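Local structure of uncharacterized protein (Xanthomonas campestris pv. vesicatoria, 4FC9) at residues A[126-138]-A[153-165]. The protein is a type III effector secreted into plant host cells, whose all-helical, bilobal C-terminal domain, the part in this chain, probably acts as an E3 ubiquitin ligase. Numbering follows the deposited sequence.
Sequences KAQKSAHLGIVDH and ATLAKAVQMWKTR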
loop_
_atom_site.group_PDB
_atom_site.type_symbol
_atom_site.label_atom_id
_atom_site.label_comp_id
_atom_site.label_asym_id
_atom_site.label_seq_id
_atom_site.Cartn_x
_atom_site.Cartn_y
_atom_site.Cartn_z
ATOM N N LYS A 126 -8.290 9.142 2.712
ATOM C CA LYS A 126 -8.784 8.162 1.751
ATOM C C LYS A 126 -7.614 7.389 1.149
ATOM O O LYS A 126 -7.663 6.163 1.021
ATOM C CB LYS A 126 -9.557 8.850 0.625
ATOM C CG LYS A 126 -10.940 9.384 0.990
ATOM C CD LYS A 126 -11.685 9.819 -0.277
ATOM C CE LYS A 126 -13.144 10.148 -0.001
ATOM N NZ LYS A 126 -13.911 10.356 -1.263
ATOM N N ALA A 127 -6.565 8.122 0.781
ATOM C CA ALA A 127 -5.372 7.532 0.183
ATOM C C ALA A 127 -4.767 6.469 1.093
ATOM O O ALA A 127 -4.464 5.360 0.646
ATOM C CB ALA A 127 -4.350 8.609 -0.129
ATOM N N GLN A 128 -4.599 6.809 2.368
ATOM C CA GLN A 128 -4.039 5.869 3.329
ATOM C C GLN A 128 -4.975 4.691 3.591
ATOM O O GLN A 128 -4.528 3.546 3.647
ATOM C CB GLN A 128 -3.670 6.573 4.639
ATOM C CG GLN A 128 -2.564 7.612 4.482
ATOM C CD GLN A 128 -2.080 8.181 5.810
ATOM O OE1 GLN A 128 -2.348 9.338 6.138
ATOM N NE2 GLN A 128 -1.348 7.371 6.573
ATOM N N LYS A 129 -6.267 4.970 3.746
ATOM C CA LYS A 129 -7.247 3.925 4.049
ATOM C C LYS A 129 -7.279 2.821 2.993
ATOM O O LYS A 129 -7.564 1.666 3.302
ATOM C CB LYS A 129 -8.654 4.517 4.199
ATOM C CG LYS A 129 -8.880 5.365 5.444
ATOM C CD LYS A 129 -8.832 4.546 6.721
ATOM C CE LYS A 129 -9.959 3.537 6.786
ATOM N NZ LYS A 129 -10.008 2.872 8.116
ATOM N N SER A 130 -6.984 3.177 1.749
ATOM C CA SER A 130 -7.141 2.244 0.639
ATOM C C SER A 130 -5.819 1.815 0.002
ATOM O O SER A 130 -5.806 1.247 -1.090
ATOM C CB SER A 130 -8.068 2.840 -0.422
ATOM O OG SER A 130 -7.551 4.061 -0.925
ATOM N N ALA A 131 -4.709 2.074 0.688
ATOM C CA ALA A 131 -3.394 1.668 0.193
ATOM C C ALA A 131 -3.095 0.213 0.531
ATOM O O ALA A 131 -2.057 -0.095 1.116
ATOM C CB ALA A 131 -2.314 2.574 0.754
ATOM N N HIS A 132 -4.011 -0.680 0.168
ATOM C CA HIS A 132 -3.823 -2.111 0.398
ATOM C C HIS A 132 -4.733 -2.961 -0.489
ATOM O O HIS A 132 -5.570 -2.436 -1.224
ATOM C CB HIS A 132 -3.991 -2.465 1.881
ATOM C CG HIS A 132 -5.369 -2.234 2.413
ATOM N ND1 HIS A 132 -6.394 -3.137 2.239
ATOM C CD2 HIS A 132 -5.892 -1.209 3.130
ATOM C CE1 HIS A 132 -7.489 -2.679 2.820
ATOM N NE2 HIS A 132 -7.209 -1.510 3.368
ATOM N N LEU A 133 -4.554 -4.277 -0.421
ATOM C CA LEU A 133 -5.195 -5.203 -1.351
ATOM C C LEU A 133 -6.529 -5.735 -0.852
ATOM O O LEU A 133 -7.102 -6.634 -1.455
ATOM C CB LEU A 133 -4.261 -6.377 -1.664
ATOM C CG LEU A 133 -2.996 -6.079 -2.468
ATOM C CD1 LEU A 133 -2.054 -7.256 -2.403
ATOM C CD2 LEU A 133 -3.349 -5.752 -3.908
ATOM N N GLY A 134 -7.028 -5.177 0.240
ATOM C CA GLY A 134 -8.248 -5.680 0.848
ATOM C C GLY A 134 -9.443 -4.761 0.711
ATOM O O GLY A 134 -10.444 -4.930 1.406
ATOM N N ILE A 135 -9.344 -3.791 -0.192
ATOM C CA ILE A 135 -10.417 -2.827 -0.392
ATOM C C ILE A 135 -11.588 -3.435 -1.157
ATOM O O ILE A 135 -11.431 -4.410 -1.893
ATOM C CB ILE A 135 -9.911 -1.575 -1.126
ATOM C CG1 ILE A 135 -9.400 -1.944 -2.521
ATOM C CG2 ILE A 135 -8.814 -0.890 -0.308
ATOM C CD1 ILE A 135 -9.004 -0.745 -3.355
ATOM N N VAL A 136 -12.770 -2.857 -0.974
ATOM C CA VAL A 136 -13.975 -3.399 -1.584
ATOM C C VAL A 136 -14.595 -2.443 -2.600
ATOM O O VAL A 136 -14.378 -1.232 -2.540
ATOM C CB VAL A 136 -15.019 -3.801 -0.512
ATOM C CG1 VAL A 136 -14.501 -4.974 0.308
ATOM C CG2 VAL A 136 -15.352 -2.618 0.386
ATOM N N ASP A 137 -15.358 -2.995 -3.540
ATOM C CA ASP A 137 -16.016 -2.182 -4.551
ATOM C C ASP A 137 -17.352 -1.654 -4.039
ATOM O O ASP A 137 -17.691 -1.837 -2.870
ATOM C CB ASP A 137 -16.196 -2.967 -5.854
ATOM C CG ASP A 137 -17.027 -4.235 -5.678
ATOM O OD1 ASP A 137 -17.856 -4.311 -4.748
ATOM O OD2 ASP A 137 -16.852 -5.163 -6.493
ATOM N N HIS A 138 -18.120 -1.028 -4.921
ATOM C CA HIS A 138 -19.389 -0.432 -4.531
ATOM C C HIS A 138 -20.415 -1.476 -4.084
ATOM O O HIS A 138 -21.434 -1.130 -3.493
ATOM C CB HIS A 138 -19.957 0.397 -5.679
ATOM C CG HIS A 138 -20.533 -0.428 -6.782
ATOM N ND1 HIS A 138 -19.760 -0.970 -7.785
ATOM C CD2 HIS A 138 -21.805 -0.819 -7.032
ATOM C CE1 HIS A 138 -20.532 -1.656 -8.610
ATOM N NE2 HIS A 138 -21.777 -1.577 -8.176
ATOM N N ALA A 153 -2.130 -2.014 -12.913
ATOM C CA ALA A 153 -2.950 -1.476 -11.829
ATOM C C ALA A 153 -2.967 -2.387 -10.610
ATOM O O ALA A 153 -2.866 -1.922 -9.478
ATOM C CB ALA A 153 -4.360 -1.237 -12.316
ATOM N N THR A 154 -3.109 -3.688 -10.835
ATOM C CA THR A 154 -3.172 -4.622 -9.722
ATOM C C THR A 154 -1.815 -4.730 -9.045
ATOM O O THR A 154 -1.727 -4.752 -7.819
ATOM C CB THR A 154 -3.697 -6.015 -10.144
ATOM O OG1 THR A 154 -2.757 -6.654 -11.015
ATOM C CG2 THR A 154 -5.043 -5.897 -10.842
ATOM N N LEU A 155 -0.752 -4.768 -9.839
ATOM C CA LEU A 155 0.582 -4.836 -9.266
ATOM C C LEU A 155 0.997 -3.528 -8.592
ATOM O O LEU A 155 1.707 -3.541 -7.589
ATOM C CB LEU A 155 1.603 -5.248 -10.319
ATOM C CG LEU A 155 1.558 -6.736 -10.643
ATOM C CD1 LEU A 155 2.520 -7.049 -11.760
ATOM C CD2 LEU A 155 1.891 -7.550 -9.401
ATOM N N ALA A 156 0.552 -2.401 -9.137
ATOM C CA ALA A 156 0.835 -1.124 -8.503
ATOM C C ALA A 156 0.178 -1.086 -7.127
ATOM O O ALA A 156 0.765 -0.589 -6.172
ATOM C CB ALA A 156 0.353 0.028 -9.358
ATOM N N LYS A 157 -1.032 -1.631 -7.019
ATOM C CA LYS A 157 -1.691 -1.692 -5.722
ATOM C C LYS A 157 -0.930 -2.602 -4.764
ATOM O O LYS A 157 -0.831 -2.313 -3.574
ATOM C CB LYS A 157 -3.155 -2.128 -5.840
ATOM C CG LYS A 157 -3.880 -2.202 -4.494
ATOM C CD LYS A 157 -3.970 -0.847 -3.798
ATOM C CE LYS A 157 -4.900 0.091 -4.540
ATOM N NZ LYS A 157 -5.137 1.354 -3.788
ATOM N N ALA A 158 -0.382 -3.697 -5.281
ATOM C CA ALA A 158 0.381 -4.613 -4.443
ATOM C C ALA A 158 1.635 -3.943 -3.898
ATOM O O ALA A 158 2.021 -4.175 -2.755
ATOM C CB ALA A 158 0.733 -5.874 -5.205
ATOM N N VAL A 159 2.267 -3.107 -4.713
ATOM C CA VAL A 159 3.433 -2.344 -4.268
ATOM C C VAL A 159 3.026 -1.336 -3.199
ATOM O O VAL A 159 3.741 -1.144 -2.213
ATOM C CB VAL A 159 4.135 -1.623 -5.442
ATOM C CG1 VAL A 159 5.252 -0.726 -4.925
ATOM C CG2 VAL A 159 4.682 -2.627 -6.442
ATOM N N GLN A 160 1.868 -0.707 -3.391
ATOM C CA GLN A 160 1.306 0.194 -2.384
ATOM C C GLN A 160 1.189 -0.508 -1.051
ATOM O O GLN A 160 1.563 0.044 -0.018
ATOM C CB GLN A 160 -0.085 0.685 -2.786
ATOM C CG GLN A 160 -0.093 1.914 -3.651
ATOM C CD GLN A 160 -1.392 2.677 -3.537
ATOM O OE1 GLN A 160 -2.468 2.107 -3.682
ATOM N NE2 GLN A 160 -1.301 3.969 -3.263
HETATM N N MSE A 161 0.656 -1.724 -1.078
HETATM C CA MSE A 161 0.477 -2.472 0.148
HETATM C C MSE A 161 1.808 -2.897 0.739
HETATM O O MSE A 161 1.946 -2.991 1.961
HETATM C CB MSE A 161 -0.417 -3.691 -0.050
HETATM C CG MSE A 161 -0.794 -4.284 1.297
HETATM SE SE MSE A 161 -1.807 -5.880 1.251
HETATM C CE MSE A 161 -1.499 -6.443 3.103
ATOM N N TRP A 162 2.791 -3.145 -0.121
ATOM C CA TRP A 162 4.112 -3.473 0.382
ATOM C C TRP A 162 4.638 -2.322 1.221
ATOM O O TRP A 162 5.123 -2.529 2.330
ATOM C CB TRP A 162 5.095 -3.795 -0.738
ATOM C CG TRP A 162 6.416 -4.238 -0.184
ATOM C CD1 TRP A 162 6.789 -5.514 0.128
ATOM C CD2 TRP A 162 7.525 -3.400 0.162
ATOM N NE1 TRP A 162 8.070 -5.524 0.628
ATOM C CE2 TRP A 162 8.543 -4.238 0.659
ATOM C CE3 TRP A 162 7.761 -2.023 0.089
ATOM C CZ2 TRP A 162 9.777 -3.742 1.084
ATOM C CZ3 TRP A 162 8.986 -1.532 0.508
ATOM C CH2 TRP A 162 9.978 -2.390 1.000
ATOM N N LYS A 163 4.530 -1.108 0.692
ATOM C CA LYS A 163 4.929 0.072 1.443
ATOM C C LYS A 163 4.125 0.192 2.727
ATOM O O LYS A 163 4.687 0.428 3.790
ATOM C CB LYS A 163 4.762 1.340 0.614
ATOM C CG LYS A 163 5.051 2.599 1.403
ATOM C CD LYS A 163 5.588 3.692 0.512
ATOM C CE LYS A 163 4.609 4.836 0.404
ATOM N NZ LYS A 163 5.170 5.944 -0.421
ATOM N N THR A 164 2.813 0.012 2.620
ATOM C CA THR A 164 1.916 0.117 3.771
ATOM C C THR A 164 2.331 -0.795 4.923
ATOM O O THR A 164 2.425 -0.352 6.063
ATOM C CB THR A 164 0.455 -0.186 3.381
ATOM O OG1 THR A 164 -0.036 0.856 2.532
ATOM C CG2 THR A 164 -0.422 -0.265 4.619
ATOM N N ARG A 165 2.588 -2.063 4.623
ATOM C CA ARG A 165 2.940 -3.025 5.661
ATOM C C ARG A 165 4.333 -2.755 6.231
ATOM O O ARG A 165 4.586 -2.996 7.409
ATOM C CB ARG A 165 2.801 -4.473 5.156
ATOM C CG ARG A 165 3.816 -4.889 4.112
ATOM C CD ARG A 165 3.404 -6.163 3.372
ATOM N NE ARG A 165 3.270 -7.342 4.231
ATOM C CZ ARG A 165 4.289 -8.083 4.666
ATOM N NH1 ARG A 165 5.537 -7.760 4.354
ATOM N NH2 ARG A 165 4.060 -9.141 5.427
#
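Lys157 leaves its helix with CG anti to the backbone N (chi1 -180°), then bends at chi2 and chi3, which carries its ammonium group to the carbonyl oxygen of Ser130. NZ donates to Ser130 O at 2.8 Å, from a position tilted out of the carbonyl plane, and also to Gln160 OE1, one helical turn further on. A long, flexible lysine suits this place: while its tip binds two oxygens, its methylenes pack against the loop, CD lying 3.4 Å from His132 O. The short Thr164 makes the second polar link. With OG1 beside its own backbone N (chi1 -68°), the hydroxyl donates to Ala131 O at 2.6 Å, in the carbonyl plane and on a lone pair. Ala131 is the centre of an inverse gamma turn, and its small methyl fits close to that same hydroxyl. Beyond the Thr164 bond, on the side of His132 and Leu133, lies Met161, a selenomethionine; its CG meets His132 CB and its selenium lies 3.8 Å from Leu133 CB, the Leu133 and Met161 side chains crossing at about a right angle. Leu133 sets CD1 near Met161 SE and Ala158 CB, where a small residue lets the leucine close to the helix, and CD2 on the Lys157 methylenes. The His132 side chain sets out away from helix 152-171, and its ring meets Phe93 of helix 91-101 edge-to-face, while its ND1 accepts from Gly134 N. Plain packing within an all-helical domain results: the loop leaving helix 112-129 lies across helix 152-171, its carbonyls held by helix side chains and Leu133 packed on Lys157, Ala158 and Met161.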